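3'-5'-exonuclease (Saccharomyces cerevisiae, PDB 3E2V) probably cuts double-stranded DNA as a magnesium-dependent endonuclease and degrades it from the 3' end as an exonuclease of the TatD family. Local coordinates at residues Glu140-Met145 / Leu185-Leu190. Residues are numbered along the deposited sequence; the frame is centred on the assembly and turned at random.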
loop_
_atom_site.group_PDB
_atom_site.type_symbol
_atom_site.label_atom_id
_atom_site.label_comp_id
_atom_site.label_asym_id
_atom_site.label_seq_id
_atom_site.Cartn_x
_atom_site.Cartn_y
_atom_site.Cartn_z
ATOM N N GLU A 140 -18.321 5.043 -11.610
ATOM C CA GLU A 140 -17.926 6.118 -10.709
ATOM C C GLU A 140 -16.419 6.034 -10.416
ATOM O O GLU A 140 -15.714 7.043 -10.446
ATOM C CB GLU A 140 -18.735 6.041 -9.418
ATOM C CG GLU A 140 -18.340 7.094 -8.391
ATOM C CD GLU A 140 -19.041 6.925 -7.058
ATOM O OE1 GLU A 140 -20.021 6.145 -6.983
ATOM O OE2 GLU A 140 -18.617 7.589 -6.080
ATOM N N LEU A 141 -15.938 4.818 -10.169
ATOM C CA LEU A 141 -14.524 4.604 -9.888
ATOM C C LEU A 141 -13.617 4.925 -11.079
ATOM O O LEU A 141 -12.615 5.629 -10.931
ATOM C CB LEU A 141 -14.321 3.160 -9.413
ATOM C CG LEU A 141 -12.891 2.771 -9.050
ATOM C CD1 LEU A 141 -12.353 3.622 -7.903
ATOM C CD2 LEU A 141 -12.867 1.303 -8.678
ATOM N N TYR A 142 -13.984 4.429 -12.266
ATOM C CA TYR A 142 -13.272 4.755 -13.510
ATOM C C TYR A 142 -13.223 6.257 -13.740
ATOM O O TYR A 142 -12.158 6.837 -14.024
ATOM C CB TYR A 142 -13.993 4.068 -14.678
ATOM C CG TYR A 142 -13.354 4.253 -16.040
ATOM C CD1 TYR A 142 -12.035 3.859 -16.274
ATOM C CD2 TYR A 142 -14.075 4.787 -17.095
ATOM C CE1 TYR A 142 -11.441 3.998 -17.520
ATOM C CE2 TYR A 142 -13.490 4.930 -18.355
ATOM C CZ TYR A 142 -12.174 4.528 -18.556
ATOM O OH TYR A 142 -11.579 4.662 -19.794
ATOM N N ASP A 143 -14.385 6.889 -13.595
ATOM C CA ASP A 143 -14.471 8.341 -13.777
ATOM C C ASP A 143 -13.549 9.100 -12.820
ATOM O O ASP A 143 -12.858 10.034 -13.230
ATOM C CB ASP A 143 -15.910 8.819 -13.613
ATOM C CG ASP A 143 -16.795 8.473 -14.816
ATOM O OD1 ASP A 143 -16.283 8.028 -15.878
ATOM O OD2 ASP A 143 -18.028 8.628 -14.668
ATOM N N LEU A 144 -13.513 8.677 -11.558
ATOM C CA LEU A 144 -12.616 9.276 -10.573
ATOM C C LEU A 144 -11.146 9.144 -10.964
ATOM O O LEU A 144 -10.382 10.110 -10.923
ATOM C CB LEU A 144 -12.840 8.651 -9.197
ATOM C CG LEU A 144 -12.000 9.231 -8.058
ATOM C CD1 LEU A 144 -12.331 10.705 -7.866
ATOM C CD2 LEU A 144 -12.281 8.450 -6.774
ATOM N N MET A 145 -10.743 7.931 -11.341
ATOM C CA MET A 145 -9.379 7.686 -11.797
ATOM C C MET A 145 -9.027 8.585 -12.981
ATOM O O MET A 145 -7.977 9.210 -12.983
ATOM C CB MET A 145 -9.193 6.208 -12.176
ATOM C CG MET A 145 -9.270 5.246 -11.011
ATOM S SD MET A 145 -8.997 3.498 -11.575
ATOM C CE MET A 145 -9.147 2.630 -9.975
ATOM N N LEU A 185 -9.147 -4.605 -12.085
ATOM C CA LEU A 185 -8.047 -4.837 -13.004
ATOM C C LEU A 185 -8.451 -4.462 -14.427
ATOM O O LEU A 185 -7.665 -3.878 -15.159
ATOM C CB LEU A 185 -7.551 -6.282 -12.932
ATOM C CG LEU A 185 -6.823 -6.652 -11.639
ATOM C CD1 LEU A 185 -6.597 -8.147 -11.627
ATOM C CD2 LEU A 185 -5.496 -5.878 -11.486
ATOM N N LYS A 186 -9.680 -4.787 -14.804
ATOM C CA LYS A 186 -10.135 -4.428 -16.149
ATOM C C LYS A 186 -10.159 -2.912 -16.333
ATOM O O LYS A 186 -9.670 -2.380 -17.327
ATOM C CB LYS A 186 -11.516 -5.006 -16.420
ATOM C CG LYS A 186 -11.556 -6.515 -16.612
ATOM C CD LYS A 186 -13.007 -6.969 -16.755
ATOM C CE LYS A 186 -13.120 -8.483 -16.852
ATOM N NZ LYS A 186 -14.573 -8.898 -16.816
ATOM N N ILE A 187 -10.724 -2.217 -15.361
ATOM C CA ILE A 187 -10.775 -0.754 -15.408
ATOM C C ILE A 187 -9.386 -0.160 -15.563
ATOM O O ILE A 187 -9.191 0.782 -16.326
ATOM C CB ILE A 187 -11.488 -0.175 -14.153
ATOM C CG1 ILE A 187 -13.002 -0.298 -14.318
ATOM C CG2 ILE A 187 -11.055 1.276 -13.876
ATOM C CD1 ILE A 187 -13.735 -0.002 -13.028
ATOM N N SER A 188 -8.408 -0.745 -14.877
ATOM C CA SER A 188 -7.036 -0.235 -14.898
ATOM C C SER A 188 -6.369 -0.392 -16.272
ATOM O O SER A 188 -5.270 0.115 -16.494
ATOM C CB SER A 188 -6.194 -0.950 -13.838
ATOM O OG SER A 188 -5.742 -2.220 -14.290
ATOM N N CYS A 189 -7.027 -1.159 -17.147
ATOM C CA CYS A 189 -6.571 -1.405 -18.533
ATOM C C CYS A 189 -7.396 -0.691 -19.604
ATOM O O CYS A 189 -7.110 -0.830 -20.803
ATOM C CB CYS A 189 -6.579 -2.919 -18.861
ATOM S SG CYS A 189 -5.458 -3.922 -17.872
ATOM N N LEU A 190 -8.412 0.066 -19.186
ATOM C CA LEU A 190 -9.441 0.544 -20.134
ATOM C C LEU A 190 -8.992 1.605 -21.117
ATOM O O LEU A 190 -9.603 1.774 -22.188
ATOM C CB LEU A 190 -10.669 1.054 -19.395
ATOM C CG LEU A 190 -11.751 0.006 -19.145
ATOM C CD1 LEU A 190 -12.976 0.673 -18.563
ATOM C CD2 LEU A 190 -12.135 -0.808 -20.391
#
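Tyr-142 presents its aromatic ring to Leu-190 and Ile-187, and this apolar packing joins helix 132-149 to the Leu-185 to Leu-190 region, where helix 174-187 passes into a type I turn. The Leu-190 interaction is CH-pi: CD1 lies 3.9 Å from the centroid of the Tyr-142 ring and 16° off the ring normal, hence over one face, though shifted toward the rim. The same leucine also reaches the phenolic half of the ring through its CB, 3.6 Å from CE1 of Tyr-142.

Van der Waals contacts of Ile-187 run through a single branch. With chi1 at -79°, CG1 sits beside the backbone N and CG2 is turned to the Tyr-142 and Met-145 side. CG2 of Ile-187 approaches the ring obliquely, at 3.7 Å from CD1 of Tyr-142, and also meets SD of Met-145 at 3.8 Å. The extended Met-145 chain (chi2 -179°) carries the sulfur out to this methyl, at about a right angle to the Ile-187 side chain. Beyond this pair, Met-145 packs on Phe-156 and Ile-159 of strand 156-165.

No polar bond joins the two six-residue segments themselves. The turn from Ile-187 to Leu-190, with Leu-190 N bonded to Ile-187 O at 3.0 Å, brings both hydrophobic residues to the tyrosine. Ser-188 points away from helix 132-149 and donates OG to Leu-185 O at 2.7 Å, while Arg-248 is a second partner of that hydroxyl. The Tyr-142 hydroxyl is hydrogen-bonded to Asn-191 ND2, just past the turn, a polar tie next to the apolar contact.

The two helices precede and follow strand 156-165 in the chain of this TIM-barrel-type TatD fold. With 254 Å² buried between the segments, all four touching residues buried and only apolar contacts between them, dispersion and desolvation probably dominate; the Asn-191 bond gives the phenol oxygen a partner and probably limits swinging of the ring's far end, leaving chi2 to the packing.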